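Glycosyl hydrolase, family 8 (Clostridium perfringens, PDB 3REN) is an alpha-amylase of the (alpha/alpha)6-barrel type that probably hydrolyses alpha-1,4-glucosidic bonds in starch-like glucans. Local coordinates at residues A[177-182]-A[187-192]; A[241-246]-A[293-298]. One frame throughout, in Å; residues are numbered along the deposited sequence.

Interactions 1 and 2 tie together the hairpin 176-185/188-201, helix 231-243 and helix 283-296 of the helical barrel, the last two being separated in the chain by helix 249-262. Their centres lie about 19 Å apart, and interaction 1 closes along the chain before interaction 2 opens. Helix 176-185 is the bridge between them, since it also reaches residues 241-246. There K180 NZ is 3.2 Å from A244 O, a probable hydrogen bond, and P177 CG packs 3.7 Å from E243 CB. Interaction 1 is wholly buried packing, whereas interaction 2 is partly open to solvent, and a 1,2-ethanediol molecule, probably from the crystallisation liquor, lies about 5 Å from the E243 side chain.

Interaction 1: residues A[177-182]-A[187-192]; sequences PTMKLL and KKWEGI
A helical hairpin of the (alpha/alpha)6 barrel is held together here by L182 and M179 on helix 176-185 and by W189 and I192 on helix 188-201. The two short segments run nearly antiparallel, at 156° between their N-to-C directions, with axes 8.4 Å apart. No hydrogen bond crosses between them, and the contact is apolar packing among buried side chains.

Its centre is the indole of W189, one face of which carries L182. The leucine lies alongside the ring and points the same way, with CB 3.6 Å from W189 CG at the five-membered end and CD1 over the middle of the six-membered ring. That methyl makes a CH-pi contact, 3.6 Å from the centroid and only 4° off the ring normal. With CG anti to the carbonyl carbon in L182 (chi1 -78°) and CD1 carried on by an extended chi2, the leucine reaches along the indole.

M179, a selenomethionine, crosses the tryptophan at about a right angle. Its CG sits obliquely to the ring, 4.1 Å from W189 CE3, while the extended chain beyond carries the selenium past the indole to the next turn of the partner helix. Around these four side chains, A143 and L147 of helix 133-150 also pack on W189, and A143 touches L182 as well, so a third helix closes over the hairpin. Carbonyl oxygens near the contact are bonded within their own helices, M179 O by S183 OG and I192 O by S196 OG. At the far end the selenomethionine meets the branch of I192 that lies anti to the isoleucine's own backbone N, with M179 SE and CE both 4.1 Å from I192 CG2.

Interaction 2: residues A[241-246]-A[293-298]; sequences RIEAGE and ANYIGD
Y295 leans from the end of helix 283-296 onto the last turn of helix 231-243, where I242 and E243 receive its ring. The close-packed part is apolar. I242, which is buried, and the tyrosine run antiparallel to each other, with I242 CG1 3.8 Å from Y295 CD1. Its CG1 branch occupies the crowded position between backbone N and carbonyl carbon (chi1 69°), and I242 CD1 runs on to I296 CG2 at 4.1 Å. E243 contributes backbone as well as side chain: its CA lies over one face of the ring, 4.2 Å from the centroid of Y295 and 27° off the normal, a CH-pi contact, and E243 CG lies 4.1 Å from Y295 CD2. The E243 carboxylate turns elsewhere, to a salt bridge with K121.

The other side is looser and wetter. Y295 and I296 are both exposed, and the phenol OH of Y295 stands 2.5 Å, a short distance, from a water that lies in the plane of the ring at its edge. The same water donates a weak bond to I242 O, which also accepts the amide N of G245 at 2.9 Å. Both helices finish in the same way: G245 and G297, each with positive phi, terminate them in Schellman motifs. Two helix C-termini thus lie side by side, joined by aromatic and aliphatic packing, at one end of the (alpha/alpha)6 barrel.

Interaction 1: residues A[177-182]-A[187-192]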
ATOM      1  N   PRO A 177      -0.578   8.698  -8.659  1.00 16.25           N
ATOM      2  CA  PRO A 177       0.528   9.596  -8.310  1.00 16.91           C
ATOM      3  C   PRO A 177       1.837   9.195  -8.980  1.00 16.02           C
ATOM      4  O   PRO A 177       2.564  10.068  -9.440  1.00 16.07           O
ATOM      5  CB  PRO A 177       0.646   9.472  -6.768  1.00 16.14           C
ATOM      6  CG  PRO A 177      -0.732   9.057  -6.372  1.00 17.58           C
ATOM      7  CD  PRO A 177      -1.186   8.115  -7.457  1.00 15.54           C
ATOM      8  N   THR A 178       2.129   7.900  -9.033  1.00 15.82           N
ATOM      9  CA  THR A 178       3.335   7.430  -9.697  1.00 15.29           C
ATOM     10  C   THR A 178       3.245   7.750 -11.204  1.00 15.59           C
ATOM     11  O   THR A 178       4.215   8.212 -11.803  1.00 15.75           O
ATOM     12  CB  THR A 178       3.514   5.919  -9.461  1.00 16.46           C
ATOM     13  OG1 THR A 178       3.565   5.650  -8.042  1.00 16.82           O
ATOM     14  CG2 THR A 178       4.783   5.424 -10.122  1.00 13.32           C
HETATM   15  N   MSE A 179       2.085   7.521 -11.818  1.00 14.27           N
HETATM   16  CA  MSE A 179       1.935   7.783 -13.260  1.00 15.19           C
HETATM   17  C   MSE A 179       2.095   9.279 -13.584  1.00 16.05           C
HETATM   18  O   MSE A 179       2.616   9.642 -14.636  1.00 16.95           O
HETATM   19  CB  MSE A 179       0.609   7.238 -13.821  1.00 13.56           C
HETATM   20  CG  MSE A 179       0.534   5.720 -13.789  1.00 14.27           C
HETATM   21 SE   MSE A 179      -1.330   5.214 -14.008  1.00 15.96          SE
HETATM   22  CE  MSE A 179      -1.245   3.294 -13.766  1.00 15.72           C
ATOM     23  N   LYS A 180       1.598  10.129 -12.700  1.00 17.55           N
ATOM     24  CA  LYS A 180       1.800  11.561 -12.790  1.00 18.77           C
ATOM     25  C   LYS A 180       3.294  11.882 -12.689  1.00 19.91           C
ATOM     26  O   LYS A 180       3.839  12.544 -13.566  1.00 20.57           O
ATOM     27  CB  LYS A 180       1.076  12.255 -11.651  1.00 19.43           C
ATOM     28  CG  LYS A 180       1.233  13.787 -11.660  1.00 21.80           C
ATOM     29  CD  LYS A 180       0.071  14.421 -10.960  1.00 24.16           C
ATOM     30  CE  LYS A 180       0.219  15.928 -10.996  1.00 25.72           C
ATOM     31  NZ  LYS A 180      -1.024  16.519 -10.488  1.00 27.59           N
ATOM     32  N   LEU A 181       3.984  11.362 -11.709  1.00 19.98           N
ATOM     33  CA  LEU A 181       5.395  11.625 -11.644  1.00 21.91           C
ATOM     34  C   LEU A 181       6.103  11.143 -12.923  1.00 21.71           C
ATOM     35  O   LEU A 181       6.878  11.861 -13.490  1.00 21.67           O
ATOM     36  CB  LEU A 181       5.988  10.909 -10.478  1.00 21.97           C
ATOM     37  CG  LEU A 181       6.055  11.593  -9.148  1.00 24.73           C
ATOM     38  CD1 LEU A 181       5.637  12.977  -9.094  1.00 28.58           C
ATOM     39  CD2 LEU A 181       5.755  10.819  -7.989  1.00 25.23           C
ATOM     40  N   LEU A 182       5.775   9.946 -13.378  1.00 21.63           N
ATOM     41  CA  LEU A 182       6.353   9.411 -14.620  1.00 21.13           C
ATOM     42  C   LEU A 182       6.112  10.287 -15.874  1.00 22.92           C
ATOM     43  O   LEU A 182       6.980  10.343 -16.792  1.00 21.57           O
ATOM     44  CB  LEU A 182       5.851   7.971 -14.865  1.00 20.65           C
ATOM     45  CG  LEU A 182       6.547   6.888 -14.015  1.00 17.36           C
ATOM     46  CD1 LEU A 182       5.782   5.516 -14.023  1.00 11.58           C
ATOM     47  CD2 LEU A 182       8.026   6.725 -14.408  1.00 14.48           C
ATOM     48  N   LYS A 187       6.309  11.899 -21.640  1.00 30.24           N
ATOM     49  CA  LYS A 187       4.957  12.094 -22.076  1.00 29.95           C
ATOM     50  C   LYS A 187       4.211  10.820 -22.414  1.00 28.72           C
ATOM     51  O   LYS A 187       3.043  10.793 -22.296  1.00 28.94           O
ATOM     52  CB  LYS A 187       4.859  13.178 -23.152  1.00 30.38           C
ATOM     53  CG  LYS A 187       3.947  12.877 -24.325  1.00 32.79           C
ATOM     54  N   LYS A 188       4.884   9.760 -22.792  1.00 27.83           N
ATOM     55  CA  LYS A 188       4.153   8.491 -23.043  1.00 26.37           C
ATOM     56  C   LYS A 188       3.292   8.073 -21.839  1.00 25.38           C
ATOM     57  O   LYS A 188       2.309   7.359 -22.000  1.00 24.54           O
ATOM     58  CB  LYS A 188       5.062   7.330 -23.453  1.00 27.29           C
ATOM     59  CG  LYS A 188       6.210   7.023 -22.503  1.00 27.94           C
ATOM     60  CD  LYS A 188       7.220   6.052 -23.148  1.00 28.57           C
ATOM     61  CE  LYS A 188       8.502   6.056 -22.316  1.00 29.89           C
ATOM     62  NZ  LYS A 188       9.438   4.941 -22.631  1.00 29.21           N
ATOM     63  N   TRP A 189       3.663   8.524 -20.640  1.00 23.15           N
ATOM     64  CA  TRP A 189       2.902   8.159 -19.436  1.00 21.87           C
ATOM     65  C   TRP A 189       1.602   8.929 -19.225  1.00 21.48           C
ATOM     66  O   TRP A 189       0.796   8.537 -18.370  1.00 21.33           O
ATOM     67  CB  TRP A 189       3.771   8.186 -18.186  1.00 20.63           C
ATOM     68  CG  TRP A 189       4.642   6.959 -18.106  1.00 18.20           C
ATOM     69  CD1 TRP A 189       5.915   6.826 -18.583  1.00 15.99           C
ATOM     70  CD2 TRP A 189       4.280   5.695 -17.556  1.00 16.06           C
ATOM     71  NE1 TRP A 189       6.370   5.545 -18.344  1.00 16.82           N
ATOM     72  CE2 TRP A 189       5.391   4.837 -17.708  1.00 15.92           C
ATOM     73  CE3 TRP A 189       3.120   5.207 -16.908  1.00 16.40           C
ATOM     74  CZ2 TRP A 189       5.380   3.494 -17.268  1.00 15.95           C
ATOM     75  CZ3 TRP A 189       3.116   3.879 -16.468  1.00 16.23           C
ATOM     76  CH2 TRP A 189       4.240   3.040 -16.649  1.00 14.60           C
ATOM     77  N   GLU A 190       1.392  10.008 -20.001  1.00 22.19           N
ATOM     78  CA  GLU A 190       0.132  10.791 -19.958  1.00 21.42           C
ATOM     79  C   GLU A 190      -1.053   9.980 -20.417  1.00 21.17           C
ATOM     80  O   GLU A 190      -2.140  10.039 -19.809  1.00 20.63           O
ATOM     81  CB  GLU A 190       0.226  12.064 -20.807  1.00 22.36           C
ATOM     82  CG  GLU A 190       1.210  13.073 -20.230  1.00 25.18           C
ATOM     83  CD  GLU A 190       1.312  14.361 -21.042  1.00 32.06           C
ATOM     84  OE1 GLU A 190       0.683  14.468 -22.141  1.00 32.40           O
ATOM     85  OE2 GLU A 190       2.025  15.274 -20.545  1.00 34.27           O
ATOM     86  N   GLY A 191      -0.848   9.229 -21.499  1.00 19.80           N
ATOM     87  CA  GLY A 191      -1.879   8.346 -22.004  1.00 18.93           C
ATOM     88  C   GLY A 191      -2.229   7.263 -20.992  1.00 18.45           C
ATOM     89  O   GLY A 191      -3.397   6.885 -20.856  1.00 17.78           O
ATOM     90  N   ILE A 192      -1.218   6.748 -20.292  1.00 17.81           N
ATOM     91  CA  ILE A 192      -1.454   5.707 -19.283  1.00 17.61           C
ATOM     92  C   ILE A 192      -2.242   6.291 -18.116  1.00 16.52           C
ATOM     93  O   ILE A 192      -3.214   5.672 -17.671  1.00 16.49           O
ATOM     94  CB  ILE A 192      -0.128   5.070 -18.738  1.00 17.10           C
ATOM     95  CG1 ILE A 192       0.708   4.474 -19.885  1.00 20.94           C
ATOM     96  CG2 ILE A 192      -0.445   3.987 -17.773  1.00 16.39           C
ATOM     97  CD1 ILE A 192       0.149   3.181 -20.419  1.00 19.23           C
TER

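Interaction 2: residues A[241-246]-A[293-298]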
ATOM      1  N   ARG A 241      -6.105   8.787  -5.928  1.00 13.09           N
ATOM      2  CA  ARG A 241      -6.789   9.884  -6.613  1.00 13.23           C
ATOM      3  C   ARG A 241      -6.430  11.251  -6.035  1.00 14.03           C
ATOM      4  O   ARG A 241      -6.136  12.184  -6.768  1.00 14.58           O
ATOM      5  CB  ARG A 241      -8.296   9.669  -6.499  1.00 13.30           C
ATOM      6  CG  ARG A 241      -8.862   8.614  -7.487  1.00 14.56           C
ATOM      7  CD  ARG A 241      -9.215   9.272  -8.822  1.00 13.84           C
ATOM      8  NE  ARG A 241     -10.447  10.047  -8.683  1.00 14.02           N
ATOM      9  CZ  ARG A 241     -11.044  10.744  -9.650  1.00 14.32           C
ATOM     10  NH1 ARG A 241     -10.527  10.843 -10.875  1.00 12.47           N
ATOM     11  NH2 ARG A 241     -12.153  11.396  -9.358  1.00 15.34           N
ATOM     12  N   ILE A 242      -6.509  11.392  -4.718  1.00 15.25           N
ATOM     13  CA  ILE A 242      -6.307  12.721  -4.141  1.00 16.45           C
ATOM     14  C   ILE A 242      -4.854  13.164  -4.212  1.00 16.65           C
ATOM     15  O   ILE A 242      -4.611  14.330  -4.455  1.00 16.79           O
ATOM     16  CB  ILE A 242      -6.891  12.882  -2.701  1.00 16.83           C
ATOM     17  CG1 ILE A 242      -6.114  12.061  -1.688  1.00 18.53           C
ATOM     18  CG2 ILE A 242      -8.384  12.554  -2.711  1.00 17.30           C
ATOM     19  CD1 ILE A 242      -6.806  11.919  -0.313  1.00 22.20           C
ATOM     20  N   GLU A 243      -3.899  12.233  -4.023  1.00 17.14           N
ATOM     21  CA  GLU A 243      -2.467  12.569  -4.084  1.00 18.45           C
ATOM     22  C   GLU A 243      -2.087  13.017  -5.470  1.00 18.81           C
ATOM     23  O   GLU A 243      -1.122  13.755  -5.625  1.00 20.89           O
ATOM     24  CB  GLU A 243      -1.557  11.412  -3.639  1.00 18.44           C
ATOM     25  CG  GLU A 243      -1.639  11.074  -2.178  1.00 20.43           C
ATOM     26  CD  GLU A 243      -0.759   9.877  -1.777  1.00 28.48           C
ATOM     27  OE1 GLU A 243      -0.519   9.713  -0.566  1.00 30.38           O
ATOM     28  OE2 GLU A 243      -0.312   9.081  -2.651  1.00 31.75           O
ATOM     29  N   ALA A 244      -2.855  12.600  -6.473  1.00 18.70           N
ATOM     30  CA  ALA A 244      -2.627  13.006  -7.850  1.00 18.46           C
ATOM     31  C   ALA A 244      -3.403  14.274  -8.216  1.00 18.81           C
ATOM     32  O   ALA A 244      -3.378  14.704  -9.361  1.00 18.91           O
ATOM     33  CB  ALA A 244      -3.025  11.860  -8.802  1.00 18.37           C
ATOM     34  N   GLY A 245      -4.108  14.849  -7.255  1.00 19.38           N
ATOM     35  CA  GLY A 245      -4.878  16.079  -7.469  1.00 19.04           C
ATOM     36  C   GLY A 245      -6.305  15.876  -7.962  1.00 18.93           C
ATOM     37  O   GLY A 245      -6.974  16.838  -8.312  1.00 19.66           O
ATOM     38  N   GLU A 246      -6.792  14.637  -8.013  1.00 19.11           N
ATOM     39  CA  GLU A 246      -8.177  14.399  -8.482  1.00 18.62           C
ATOM     40  C   GLU A 246      -9.197  14.593  -7.354  1.00 18.83           C
ATOM     41  O   GLU A 246      -8.820  14.704  -6.173  1.00 19.69           O
ATOM     42  CB  GLU A 246      -8.313  12.994  -9.069  1.00 18.36           C
ATOM     43  CG  GLU A 246      -7.314  12.638 -10.152  1.00 20.08           C
ATOM     44  CD  GLU A 246      -7.560  13.373 -11.479  1.00 21.86           C
ATOM     45  OE1 GLU A 246      -8.713  13.822 -11.738  1.00 24.73           O
ATOM     46  OE2 GLU A 246      -6.583  13.503 -12.266  1.00 22.08           O
ATOM     47  N   ALA A 293      -6.943  11.724   5.466  1.00 14.64           N
ATOM     48  CA  ALA A 293      -7.316  12.862   6.306  1.00 15.26           C
ATOM     49  C   ALA A 293      -6.127  13.795   6.428  1.00 15.19           C
ATOM     50  O   ALA A 293      -6.290  15.008   6.399  1.00 14.73           O
ATOM     51  CB  ALA A 293      -7.726  12.406   7.669  1.00 14.10           C
ATOM     52  N   ASN A 294      -4.937  13.210   6.545  1.00 15.38           N
ATOM     53  CA  ASN A 294      -3.713  14.014   6.588  1.00 16.87           C
ATOM     54  C   ASN A 294      -3.586  14.860   5.332  1.00 16.95           C
ATOM     55  O   ASN A 294      -3.341  16.071   5.403  1.00 16.89           O
ATOM     56  CB  ASN A 294      -2.465  13.139   6.691  1.00 15.98           C
ATOM     57  CG  ASN A 294      -1.176  13.986   6.721  1.00 19.27           C
ATOM     58  OD1 ASN A 294      -0.402  13.992   5.767  1.00 22.24           O
ATOM     59  ND2 ASN A 294      -0.968  14.708   7.815  1.00 15.97           N
ATOM     60  N   TYR A 295      -3.767  14.204   4.189  1.00 17.14           N
ATOM     61  CA  TYR A 295      -3.604  14.854   2.910  1.00 19.08           C
ATOM     62  C   TYR A 295      -4.581  16.028   2.752  1.00 19.35           C
ATOM     63  O   TYR A 295      -4.175  17.123   2.371  1.00 19.54           O
ATOM     64  CB  TYR A 295      -3.736  13.852   1.750  1.00 19.27           C
ATOM     65  CG  TYR A 295      -3.366  14.498   0.443  1.00 22.95           C
ATOM     66  CD1 TYR A 295      -4.327  15.151  -0.316  1.00 22.44           C
ATOM     67  CD2 TYR A 295      -2.038  14.511  -0.005  1.00 23.37           C
ATOM     68  CE1 TYR A 295      -3.990  15.798  -1.503  1.00 26.25           C
ATOM     69  CE2 TYR A 295      -1.704  15.149  -1.190  1.00 26.72           C
ATOM     70  CZ  TYR A 295      -2.686  15.792  -1.918  1.00 25.84           C
ATOM     71  OH  TYR A 295      -2.379  16.410  -3.091  1.00 29.74           O
ATOM     72  N   ILE A 296      -5.854  15.807   3.061  1.00 19.49           N
ATOM     73  CA  ILE A 296      -6.850  16.865   2.867  1.00 20.42           C
ATOM     74  C   ILE A 296      -6.882  17.889   4.001  1.00 21.48           C
ATOM     75  O   ILE A 296      -7.575  18.883   3.890  1.00 22.98           O
ATOM     76  CB  ILE A 296      -8.247  16.275   2.652  1.00 20.16           C
ATOM     77  CG1 ILE A 296      -8.745  15.596   3.948  1.00 19.74           C
ATOM     78  CG2 ILE A 296      -8.235  15.341   1.438  1.00 19.64           C
ATOM     79  CD1 ILE A 296     -10.064  14.866   3.822  1.00 20.13           C
ATOM     80  N   GLY A 297      -6.123  17.643   5.071  1.00 22.02           N
ATOM     81  CA  GLY A 297      -6.101  18.503   6.253  1.00 22.71           C
ATOM     82  C   GLY A 297      -7.270  18.325   7.213  1.00 23.00           C
ATOM     83  O   GLY A 297      -7.618  19.260   7.921  1.00 24.10           O
ATOM     84  N   ASP A 298      -7.884  17.139   7.257  1.00 22.08           N
ATOM     85  CA  ASP A 298      -9.051  16.910   8.126  1.00 21.36           C
ATOM     86  C   ASP A 298      -8.619  16.362   9.479  1.00 20.54           C
ATOM     87  O   ASP A 298      -8.480  15.151   9.651  1.00 18.98           O
ATOM     88  CB  ASP A 298     -10.087  15.989   7.434  1.00 21.11           C
ATOM     89  CG  ASP A 298     -11.418  15.872   8.212  1.00 23.26           C
ATOM     90  OD1 ASP A 298     -11.430  16.019   9.451  1.00 22.37           O
ATOM     91  OD2 ASP A 298     -12.472  15.613   7.567  1.00 23.25           O
TER
HETATM   92  O   HOH W   1      -3.496  17.538  -4.969  1.00 44.98           O